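Local atomic coordinates of natterin-like protein (Lethenteron camtschaticum, PDB entry 6IUL), a protein that is probably a pore-forming cytotoxin of lamprey immunity, joining a jacalin-like lectin domain to an aerolysin-type module of the epsilon-toxin/MTX2 family. Residues Leu30-Val35 with Gln46-Asp51; Lys65-Glu70 with Ile92-Ser97; Ser71-Lys76 with Thr96-Glu101. One frame throughout, in Å; residues are numbered along the deposited sequence.

Contact 1. Residues Leu30-Val35 with Gln46-Asp51; sequences LQKLSV and QVWLTD
Lys32 and Trp48 meet with different first torsions: CG of the lysine is anti to its own backbone N (chi1 -173°), whereas CG of the tryptophan is anti to its carbonyl carbon, beside the backbone N (chi1 -67°). The lysine chain, extended beyond CG, runs alongside the ring in the same direction, on an antiparallel hairpin of the jacalin-like domain, whose sheet joins 30-37, 42-49, 54-58 and 65-68 in Greek-key order. It lies over one face of the indole, with Lys32 CD 3.9 Å from the centroid of the Trp48 six-membered ring as a CH-pi contact. Its ammonium continues above the same ring as a cation-pi partner, and also has a long, weak ion pair with Glu66. Gln46 CG lies against the opposite face, toward its rim, so the indole has a neighbour on each side, while Ser34 CB comes to its edge, 3.8 Å from Trp48 CZ3.

The backbone illustrates how a strand absorbs one extra residue. Gln31 and Lys32 both sit opposite Trp48 in a classic beta bulge: Gln31 N reaches Trp48 O at 2.9 Å, and Lys32 N makes a weaker bond to that oxygen. Beyond the bulge the pairing is regular, with two hydrogen bonds closing the Ser34-Gln46 pair. The side-chain amide of Gln31 donates through NE2 to Glu68 OE1 on the neighbouring strand, and Thr50 OG1 bonds Asn204 O and Thr29 N.

On the other face of the sheet, Val47 divides its two methyls between two leucines that belong to the buried interior. Val47 CG2 lies 3.9 Å from Leu33 CD1; the Val47 and Leu30 side chains cross at about a right angle, with Val47 CG1 3.6 Å from Leu30 CD1.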
loop_
_atom_site.group_PDB
_atom_site.type_symbol
_atom_site.label_atom_id
_atom_site.label_comp_id
_atom_site.label_asym_id
_atom_site.label_seq_id
_atom_site.Cartn_x
_atom_site.Cartn_y
_atom_site.Cartn_z
ATOM N N LEU A 30 -4.839 -13.339 -23.065
ATOM C CA LEU A 30 -5.000 -14.775 -23.084
ATOM C C LEU A 30 -5.034 -15.316 -21.667
ATOM O O LEU A 30 -4.099 -15.099 -20.926
ATOM C CB LEU A 30 -3.844 -15.419 -23.860
ATOM C CG LEU A 30 -3.837 -16.947 -23.884
ATOM C CD1 LEU A 30 -5.049 -17.476 -24.657
ATOM C CD2 LEU A 30 -2.525 -17.477 -24.474
ATOM N N GLN A 31 -6.103 -16.034 -21.324
ATOM C CA GLN A 31 -6.257 -16.645 -20.017
ATOM C C GLN A 31 -6.089 -18.156 -20.075
ATOM O O GLN A 31 -5.477 -18.759 -19.180
ATOM C CB GLN A 31 -7.622 -16.316 -19.394
ATOM C CG GLN A 31 -7.739 -16.954 -18.015
ATOM C CD GLN A 31 -8.818 -16.416 -17.112
ATOM O OE1 GLN A 31 -9.525 -15.454 -17.428
ATOM N NE2 GLN A 31 -9.002 -17.116 -15.992
ATOM N N LYS A 32 -6.630 -18.765 -21.124
ATOM C CA LYS A 32 -6.645 -20.184 -21.232
ATOM C C LYS A 32 -6.622 -20.637 -22.698
ATOM O O LYS A 32 -7.243 -20.037 -23.550
ATOM C CB LYS A 32 -7.900 -20.710 -20.544
ATOM C CG LYS A 32 -8.015 -22.226 -20.408
ATOM C CD LYS A 32 -9.344 -22.566 -19.688
ATOM C CE LYS A 32 -9.534 -24.044 -19.504
ATOM N NZ LYS A 32 -10.698 -24.314 -18.591
ATOM N N LEU A 33 -5.956 -21.760 -22.954
ATOM C CA LEU A 33 -5.878 -22.352 -24.272
ATOM C C LEU A 33 -6.105 -23.849 -24.178
ATOM O O LEU A 33 -5.634 -24.510 -23.249
ATOM C CB LEU A 33 -4.486 -22.144 -24.803
ATOM C CG LEU A 33 -4.099 -22.780 -26.102
ATOM C CD1 LEU A 33 -4.957 -22.183 -27.185
ATOM C CD2 LEU A 33 -2.614 -22.601 -26.471
ATOM N N SER A 34 -6.809 -24.401 -25.152
ATOM C CA SER A 34 -6.977 -25.825 -25.279
ATOM C C SER A 34 -6.758 -26.249 -26.739
ATOM O O SER A 34 -7.257 -25.616 -27.650
ATOM C CB SER A 34 -8.371 -26.223 -24.784
ATOM O OG SER A 34 -8.561 -27.599 -24.961
ATOM N N VAL A 35 -6.017 -27.344 -26.939
ATOM C CA VAL A 35 -5.562 -27.758 -28.239
ATOM C C VAL A 35 -5.879 -29.233 -28.486
ATOM O O VAL A 35 -5.625 -30.117 -27.641
ATOM C CB VAL A 35 -4.041 -27.550 -28.405
ATOM C CG1 VAL A 35 -3.567 -27.958 -29.797
ATOM C CG2 VAL A 35 -3.660 -26.092 -28.187
ATOM N N GLN A 46 -9.229 -23.988 -28.866
ATOM C CA GLN A 46 -10.177 -23.122 -28.204
ATOM C C GLN A 46 -9.415 -22.136 -27.266
ATOM O O GLN A 46 -8.509 -22.520 -26.527
ATOM C CB GLN A 46 -11.165 -23.971 -27.451
ATOM C CG GLN A 46 -12.212 -23.250 -26.624
ATOM C CD GLN A 46 -13.379 -24.134 -26.220
ATOM O OE1 GLN A 46 -13.288 -24.985 -25.349
ATOM N NE2 GLN A 46 -14.490 -23.887 -26.851
ATOM N N VAL A 47 -9.799 -20.876 -27.297
ATOM C CA VAL A 47 -9.081 -19.819 -26.632
ATOM C C VAL A 47 -10.051 -18.991 -25.806
ATOM O O VAL A 47 -11.150 -18.600 -26.283
ATOM C CB VAL A 47 -8.451 -18.877 -27.687
ATOM C CG1 VAL A 47 -7.707 -17.722 -27.031
ATOM C CG2 VAL A 47 -7.538 -19.633 -28.650
ATOM N N TRP A 48 -9.625 -18.694 -24.577
ATOM C CA TRP A 48 -10.385 -17.835 -23.654
ATOM C C TRP A 48 -9.568 -16.567 -23.317
ATOM O O TRP A 48 -8.349 -16.658 -23.032
ATOM C CB TRP A 48 -10.623 -18.545 -22.331
ATOM C CG TRP A 48 -11.530 -19.735 -22.338
ATOM C CD1 TRP A 48 -12.798 -19.780 -21.833
ATOM C CD2 TRP A 48 -11.214 -21.073 -22.760
ATOM N NE1 TRP A 48 -13.293 -21.060 -21.928
ATOM C CE2 TRP A 48 -12.347 -21.877 -22.490
ATOM C CE3 TRP A 48 -10.089 -21.668 -23.318
ATOM C CZ2 TRP A 48 -12.397 -23.266 -22.803
ATOM C CZ3 TRP A 48 -10.103 -23.010 -23.610
ATOM C CH2 TRP A 48 -11.261 -23.819 -23.350
ATOM N N LEU A 49 -10.216 -15.412 -23.352
ATOM C CA LEU A 49 -9.593 -14.161 -22.944
ATOM C C LEU A 49 -10.062 -13.749 -21.561
ATOM O O LEU A 49 -11.053 -14.250 -21.066
ATOM C CB LEU A 49 -9.869 -13.070 -23.942
ATOM C CG LEU A 49 -9.468 -13.382 -25.375
ATOM C CD1 LEU A 49 -9.772 -12.209 -26.301
ATOM C CD2 LEU A 49 -7.998 -13.762 -25.451
ATOM N N THR A 50 -9.327 -12.845 -20.922
ATOM C CA THR A 50 -9.602 -12.461 -19.540
ATOM C C THR A 50 -10.909 -11.655 -19.383
ATOM O O THR A 50 -11.338 -11.479 -18.254
ATOM C CB THR A 50 -8.476 -11.627 -18.949
ATOM O OG1 THR A 50 -8.196 -10.534 -19.831
ATOM C CG2 THR A 50 -7.233 -12.469 -18.725
ATOM N N ASP A 51 -11.534 -11.219 -20.475
ATOM C CA ASP A 51 -12.881 -10.613 -20.424
ATOM C C ASP A 51 -14.015 -11.632 -20.669
ATOM O O ASP A 51 -15.127 -11.253 -20.924
ATOM C CB ASP A 51 -13.022 -9.475 -21.462
ATOM C CG ASP A 51 -12.896 -9.966 -22.911
ATOM O OD1 ASP A 51 -12.648 -11.176 -23.125
ATOM O OD2 ASP A 51 -13.015 -9.146 -23.876
HETATM O O HOH W 1 -10.686 -13.008 -16.494
#

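Contact 2. Residues Lys65-Glu70 with Ile92-Ser97; sequences KEFEFE and IKFITS
Phe67 and Phe94 meet edge to face in the core of the jacalin-like beta-prism, where side chains from two different antiparallel sheets close on each other. Segments 65-70 and 92-97 exchange no hydrogen bond; their nearest CA atoms, those of Phe69 and Thr96, stand 8.7 Å apart, and the gap is bridged by side chains alone.

The aromatic contacts show how three rings can share one small volume by differing in orientation. Phe94 turns its edge toward the face of Phe67 in a T-shaped pair, with centroids 5.2 Å apart and planes at 89°. CB of Phe94 points toward the other segment, and CG lies between the backbone N and the carbonyl carbon (chi1 60°). Phe69 meets Phe94 differently: the two side chains reach toward each other tip to tip, their planes nearly parallel at 19° but displaced, with little ring overlap and Phe69 CZ 3.7 Å from Phe94 CE1. Within the segment 65-70 the cluster closes on itself, because Phe67 CE1 stands over the centre of the Phe69 ring while Phe69 CG lies at the edge of Phe67, in its plane. Leu30, Leu33, Ile75 and Phe102 extend this apolar interior.

The aliphatic contribution comes from a single methyl group. Thr96 turns its hydroxyl to Glu73 and gives its apolar branch to the phenylalanines. The residue thus marks the border between the apolar core and a polar neighbourhood. Its methyl serves two rings at once: Thr96 CG2 touches Phe69 CE2 at 3.9 Å, the two side chains running in opposite senses, and meets Phe67 CZ tip to tip at 3.6 Å.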
loop_
_atom_site.group_PDB
_atom_site.type_symbol
_atom_site.label_atom_id
_atom_site.label_comp_id
_atom_site.label_asym_id
_atom_site.label_seq_id
_atom_site.Cartn_x
_atom_site.Cartn_y
_atom_site.Cartn_z
ATOM N N LYS A 65 -5.991 -30.988 -24.789
ATOM C CA LYS A 65 -5.244 -30.664 -23.579
ATOM C C LYS A 65 -5.244 -29.174 -23.412
ATOM O O LYS A 65 -5.137 -28.409 -24.395
ATOM C CB LYS A 65 -3.803 -31.171 -23.663
ATOM C CG LYS A 65 -3.646 -32.694 -23.629
ATOM C CD LYS A 65 -4.646 -33.372 -22.678
ATOM C CE LYS A 65 -4.478 -34.885 -22.614
ATOM N NZ LYS A 65 -3.907 -35.203 -21.286
ATOM N N GLU A 66 -5.329 -28.729 -22.166
ATOM C CA GLU A 66 -5.486 -27.328 -21.895
ATOM C C GLU A 66 -4.421 -26.793 -20.949
ATOM O O GLU A 66 -3.757 -27.561 -20.279
ATOM C CB GLU A 66 -6.885 -27.041 -21.350
ATOM C CG GLU A 66 -7.291 -27.804 -20.131
ATOM C CD GLU A 66 -8.693 -27.404 -19.639
ATOM O OE1 GLU A 66 -9.628 -27.385 -20.468
ATOM O OE2 GLU A 66 -8.859 -27.137 -18.421
ATOM N N PHE A 67 -4.300 -25.465 -20.910
ATOM C CA PHE A 67 -3.397 -24.758 -20.061
ATOM C C PHE A 67 -4.064 -23.459 -19.649
ATOM O O PHE A 67 -4.529 -22.682 -20.518
ATOM C CB PHE A 67 -2.089 -24.426 -20.801
ATOM C CG PHE A 67 -1.041 -23.780 -19.909
ATOM C CD1 PHE A 67 -1.045 -22.408 -19.699
ATOM C CD2 PHE A 67 -0.098 -24.562 -19.232
ATOM C CE1 PHE A 67 -0.099 -21.801 -18.874
ATOM C CE2 PHE A 67 0.848 -23.971 -18.400
ATOM C CZ PHE A 67 0.859 -22.589 -18.227
ATOM N N GLU A 68 -4.101 -23.204 -18.353
ATOM C CA GLU A 68 -4.646 -21.948 -17.834
ATOM C C GLU A 68 -3.566 -21.152 -17.137
ATOM O O GLU A 68 -2.860 -21.684 -16.286
ATOM C CB GLU A 68 -5.785 -22.213 -16.859
ATOM C CG GLU A 68 -6.448 -20.900 -16.442
ATOM C CD GLU A 68 -7.823 -21.071 -15.807
ATOM O OE1 GLU A 68 -8.607 -20.097 -15.770
ATOM O OE2 GLU A 68 -8.094 -22.167 -15.321
ATOM N N PHE A 69 -3.443 -19.885 -17.516
ATOM C CA PHE A 69 -2.461 -18.998 -16.950
ATOM C C PHE A 69 -2.874 -18.527 -15.566
ATOM O O PHE A 69 -4.045 -18.205 -15.349
ATOM C CB PHE A 69 -2.258 -17.765 -17.861
ATOM C CG PHE A 69 -1.441 -18.082 -19.087
ATOM C CD1 PHE A 69 -2.011 -18.652 -20.182
ATOM C CD2 PHE A 69 -0.097 -17.831 -19.113
ATOM C CE1 PHE A 69 -1.252 -18.974 -21.318
ATOM C CE2 PHE A 69 0.656 -18.136 -20.230
ATOM C CZ PHE A 69 0.069 -18.718 -21.339
ATOM N N GLU A 70 -1.904 -18.469 -14.664
ATOM C CA GLU A 70 -2.092 -17.835 -13.347
ATOM C C GLU A 70 -2.029 -16.305 -13.541
ATOM O O GLU A 70 -1.415 -15.794 -14.507
ATOM C CB GLU A 70 -0.964 -18.282 -12.382
ATOM C CG GLU A 70 -0.877 -19.806 -12.143
ATOM C CD GLU A 70 0.421 -20.274 -11.461
ATOM O OE1 GLU A 70 1.110 -19.460 -10.816
ATOM O OE2 GLU A 70 0.797 -21.469 -11.555
ATOM N N ILE A 92 2.650 -26.747 -31.129
ATOM C CA ILE A 92 2.804 -25.540 -30.347
ATOM C C ILE A 92 3.516 -25.907 -29.037
ATOM O O ILE A 92 3.138 -26.842 -28.344
ATOM C CB ILE A 92 1.429 -24.987 -29.951
ATOM C CG1 ILE A 92 0.623 -24.627 -31.190
ATOM C CG2 ILE A 92 1.570 -23.777 -29.022
ATOM C CD1 ILE A 92 -0.862 -24.479 -30.925
ATOM N N LYS A 93 4.555 -25.162 -28.699
ATOM C CA LYS A 93 5.161 -25.258 -27.409
ATOM C C LYS A 93 5.406 -23.871 -26.803
ATOM O O LYS A 93 5.968 -23.008 -27.452
ATOM C CB LYS A 93 6.492 -25.982 -27.537
ATOM C CG LYS A 93 7.223 -26.116 -26.212
ATOM C CD LYS A 93 8.448 -26.996 -26.359
ATOM C CE LYS A 93 9.192 -27.094 -25.041
ATOM N NZ LYS A 93 10.430 -27.905 -25.232
ATOM N N PHE A 94 5.046 -23.694 -25.528
ATOM C CA PHE A 94 5.519 -22.514 -24.821
ATOM C C PHE A 94 5.941 -22.814 -23.419
ATOM O O PHE A 94 5.548 -23.804 -22.859
ATOM C CB PHE A 94 4.496 -21.358 -24.865
ATOM C CG PHE A 94 3.152 -21.686 -24.238
ATOM C CD1 PHE A 94 3.002 -21.624 -22.864
ATOM C CD2 PHE A 94 2.037 -21.905 -25.016
ATOM C CE1 PHE A 94 1.753 -21.830 -22.254
ATOM C CE2 PHE A 94 0.785 -22.141 -24.429
ATOM C CZ PHE A 94 0.634 -22.112 -23.031
ATOM N N ILE A 95 6.772 -21.921 -22.889
ATOM C CA ILE A 95 7.208 -21.977 -21.522
ATOM C C ILE A 95 6.888 -20.630 -20.900
ATOM O O ILE A 95 7.154 -19.578 -21.507
ATOM C CB ILE A 95 8.730 -22.258 -21.436
ATOM C CG1 ILE A 95 9.051 -23.620 -22.062
ATOM C CG2 ILE A 95 9.152 -22.318 -19.949
ATOM C CD1 ILE A 95 10.516 -23.857 -22.311
ATOM N N THR A 96 6.327 -20.648 -19.706
ATOM C CA THR A 96 5.921 -19.409 -19.055
ATOM C C THR A 96 6.988 -18.815 -18.170
ATOM O O THR A 96 8.056 -19.423 -17.942
ATOM C CB THR A 96 4.671 -19.582 -18.207
ATOM O OG1 THR A 96 5.011 -20.286 -17.011
ATOM C CG2 THR A 96 3.613 -20.374 -19.012
ATOM N N SER A 97 6.682 -17.612 -17.672
ATOM C CA SER A 97 7.561 -16.888 -16.761
ATOM C C SER A 97 7.743 -17.621 -15.447
ATOM O O SER A 97 8.697 -17.332 -14.736
ATOM C CB SER A 97 6.995 -15.470 -16.496
ATOM O OG SER A 97 5.691 -15.559 -16.002
#

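Contact 3. Residues Ser71-Lys76 with Thr96-Glu101; sequences SGEFIK and TSRSRE
Ser71 opens the contact with its carbonyl: Arg98 NH2 donates to Ser71 O at 3.1 Å, on a lone pair, though the oxygen is tilted 23° from the guanidinium plane, while Arg98 NH1 makes a salt bridge with Glu70. At Gly72 a water joins the carbonyl oxygen to Ser97 OG. Glu73, its CG anti to the backbone N (chi1 -171°), sends an extended chain into the opposite loop. Thr96 OG1 donates to Glu73 OE2 at a short 2.5 Å, on the anti side and tilted 24° out of the carboxylate plane. Arg100 NH1 forms a salt bridge with Glu73 OE1 at 2.8 Å, its hydrogen bond weak and bent. Glu70 N also donates to OE1.

Phe74 N donates to Ser97 OG at 3.0 Å, Phe74 O accepts from Ser97 N at 2.7 Å, and Ser97 CB sits over the ring centre as a CH-pi contact. Lys76, its CE 3.5 Å from Thr96 O, packs on Ile171 of the second subunit, where Phe74 meets Lys192.

Thr96 OG1 also accepts from Arg100 N and from Arg98 N, the latter making an ST turn on the type I turn Thr96-Ser99, between strands 89-96 and 101-105 of a Greek-key sheet.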
loop_
_atom_site.group_PDB
_atom_site.type_symbol
_atom_site.label_atom_id
_atom_site.label_comp_id
_atom_site.label_asym_id
_atom_site.label_seq_id
_atom_site.Cartn_x
_atom_site.Cartn_y
_atom_site.Cartn_z
ATOM N N SER A 71 -2.661 -15.575 -12.637
ATOM C CA SER A 71 -2.503 -14.129 -12.533
ATOM C C SER A 71 -1.020 -13.720 -12.504
ATOM O O SER A 71 -0.208 -14.244 -11.710
ATOM C CB SER A 71 -3.202 -13.608 -11.272
ATOM O OG SER A 71 -4.606 -13.752 -11.453
ATOM N N GLY A 72 -0.653 -12.806 -13.393
ATOM C CA GLY A 72 0.727 -12.352 -13.441
ATOM C C GLY A 72 1.690 -13.245 -14.209
ATOM O O GLY A 72 2.854 -12.906 -14.366
ATOM N N GLU A 73 1.206 -14.373 -14.702
ATOM C CA GLU A 73 2.058 -15.315 -15.466
ATOM C C GLU A 73 2.042 -14.964 -16.937
ATOM O O GLU A 73 0.974 -14.847 -17.524
ATOM C CB GLU A 73 1.558 -16.743 -15.286
ATOM C CG GLU A 73 2.488 -17.793 -15.857
ATOM C CD GLU A 73 2.002 -19.217 -15.623
ATOM O OE1 GLU A 73 0.776 -19.390 -15.428
ATOM O OE2 GLU A 73 2.858 -20.152 -15.668
ATOM N N PHE A 74 3.224 -14.798 -17.538
ATOM C CA PHE A 74 3.292 -14.509 -18.954
ATOM C C PHE A 74 4.138 -15.526 -19.701
ATOM O O PHE A 74 4.654 -16.444 -19.103
ATOM C CB PHE A 74 3.782 -13.072 -19.208
ATOM C CG PHE A 74 5.125 -12.765 -18.655
ATOM C CD1 PHE A 74 5.274 -12.325 -17.336
ATOM C CD2 PHE A 74 6.265 -12.868 -19.459
ATOM C CE1 PHE A 74 6.541 -12.036 -16.828
ATOM C CE2 PHE A 74 7.543 -12.550 -18.972
ATOM C CZ PHE A 74 7.687 -12.142 -17.635
ATOM N N ILE A 75 4.284 -15.347 -21.015
ATOM C CA ILE A 75 5.033 -16.303 -21.840
ATOM C C ILE A 75 6.455 -15.852 -22.046
ATOM O O ILE A 75 6.705 -14.723 -22.451
ATOM C CB ILE A 75 4.330 -16.531 -23.189
ATOM C CG1 ILE A 75 2.999 -17.231 -22.971
ATOM C CG2 ILE A 75 5.195 -17.383 -24.084
ATOM C CD1 ILE A 75 2.152 -17.373 -24.229
ATOM N N LYS A 76 7.401 -16.730 -21.714
ATOM C CA LYS A 76 8.814 -16.451 -21.850
ATOM C C LYS A 76 9.360 -16.866 -23.221
ATOM O O LYS A 76 10.280 -16.250 -23.791
ATOM C CB LYS A 76 9.552 -17.162 -20.701
ATOM C CG LYS A 76 11.034 -17.342 -20.874
ATOM C CD LYS A 76 11.625 -17.904 -19.575
ATOM C CE LYS A 76 11.267 -19.362 -19.405
ATOM N NZ LYS A 76 12.078 -19.973 -18.342
ATOM N N THR A 96 6.327 -20.648 -19.706
ATOM C CA THR A 96 5.921 -19.409 -19.055
ATOM C C THR A 96 6.988 -18.815 -18.170
ATOM O O THR A 96 8.056 -19.423 -17.942
ATOM C CB THR A 96 4.671 -19.582 -18.207
ATOM O OG1 THR A 96 5.011 -20.286 -17.011
ATOM C CG2 THR A 96 3.613 -20.374 -19.012
ATOM N N SER A 97 6.682 -17.612 -17.672
ATOM C CA SER A 97 7.561 -16.888 -16.761
ATOM C C SER A 97 7.743 -17.621 -15.447
ATOM O O SER A 97 8.697 -17.332 -14.736
ATOM C CB SER A 97 6.995 -15.470 -16.496
ATOM O OG SER A 97 5.691 -15.559 -16.002
ATOM N N ARG A 98 6.834 -18.556 -15.121
ATOM C CA ARG A 98 6.971 -19.397 -13.931
ATOM C C ARG A 98 7.468 -20.779 -14.296
ATOM O O ARG A 98 7.225 -21.724 -13.594
ATOM C CB ARG A 98 5.648 -19.528 -13.222
ATOM C CG ARG A 98 4.894 -18.230 -13.083
ATOM C CD ARG A 98 4.627 -17.917 -11.657
ATOM N NE ARG A 98 4.188 -16.519 -11.555
ATOM C CZ ARG A 98 2.962 -16.102 -11.284
ATOM N NH1 ARG A 98 1.977 -16.949 -11.053
ATOM N NH2 ARG A 98 2.744 -14.820 -11.190
ATOM N N SER A 99 8.157 -20.886 -15.419
ATOM C CA SER A 99 8.733 -22.152 -15.877
ATOM C C SER A 99 7.748 -23.294 -16.113
ATOM O O SER A 99 8.173 -24.417 -16.274
ATOM C CB SER A 99 9.896 -22.592 -14.945
ATOM O OG SER A 99 10.815 -21.513 -14.809
ATOM N N ARG A 100 6.451 -23.022 -16.175
ATOM C CA ARG A 100 5.503 -24.065 -16.581
ATOM C C ARG A 100 5.480 -24.206 -18.104
ATOM O O ARG A 100 5.623 -23.220 -18.854
ATOM C CB ARG A 100 4.126 -23.759 -16.073
ATOM C CG ARG A 100 4.034 -23.681 -14.550
ATOM C CD ARG A 100 2.741 -23.031 -14.147
ATOM N NE ARG A 100 1.619 -23.838 -14.528
ATOM C CZ ARG A 100 0.398 -23.395 -14.833
ATOM N NH1 ARG A 100 0.111 -22.108 -14.893
ATOM N NH2 ARG A 100 -0.539 -24.282 -15.136
ATOM N N GLU A 101 5.281 -25.426 -18.560
ATOM C CA GLU A 101 5.442 -25.767 -19.960
ATOM C C GLU A 101 4.150 -26.342 -20.548
ATOM O O GLU A 101 3.412 -27.067 -19.877
ATOM C CB GLU A 101 6.568 -26.760 -20.129
ATOM C CG GLU A 101 6.887 -27.061 -21.599
ATOM C CD GLU A 101 8.008 -28.124 -21.830
ATOM O OE1 GLU A 101 7.766 -29.082 -22.632
ATOM O OE2 GLU A 101 9.142 -27.975 -21.268
HETATM O O HOH W 2 5.608 -14.122 -13.706
#

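Overall arrangement
Taken together, the three contacts show three levels of contact in a beta-prism: within a sheet, between sheets, and between connecting loops. Contact 1 lies within one sheet, contact 2 crosses the interior to another, and contact 3 ties the connection leaving the first sheet to a turn of the second. Strand 65-68 joins contacts 1 and 2, whose centres are 10 Å apart, by pairing with 30-37: Leu33 O lies 2.9 Å from Phe67 N. Contacts 2 and 3, centred 7 Å apart, share Thr96 and Ser97, and Glu70 OE1 of one meets Arg98 NH1 of the other at 2.7 Å. Contacts 1 and 3 do not touch, their nearest atoms being about 5 Å apart. All three belong to the jacalin-like region.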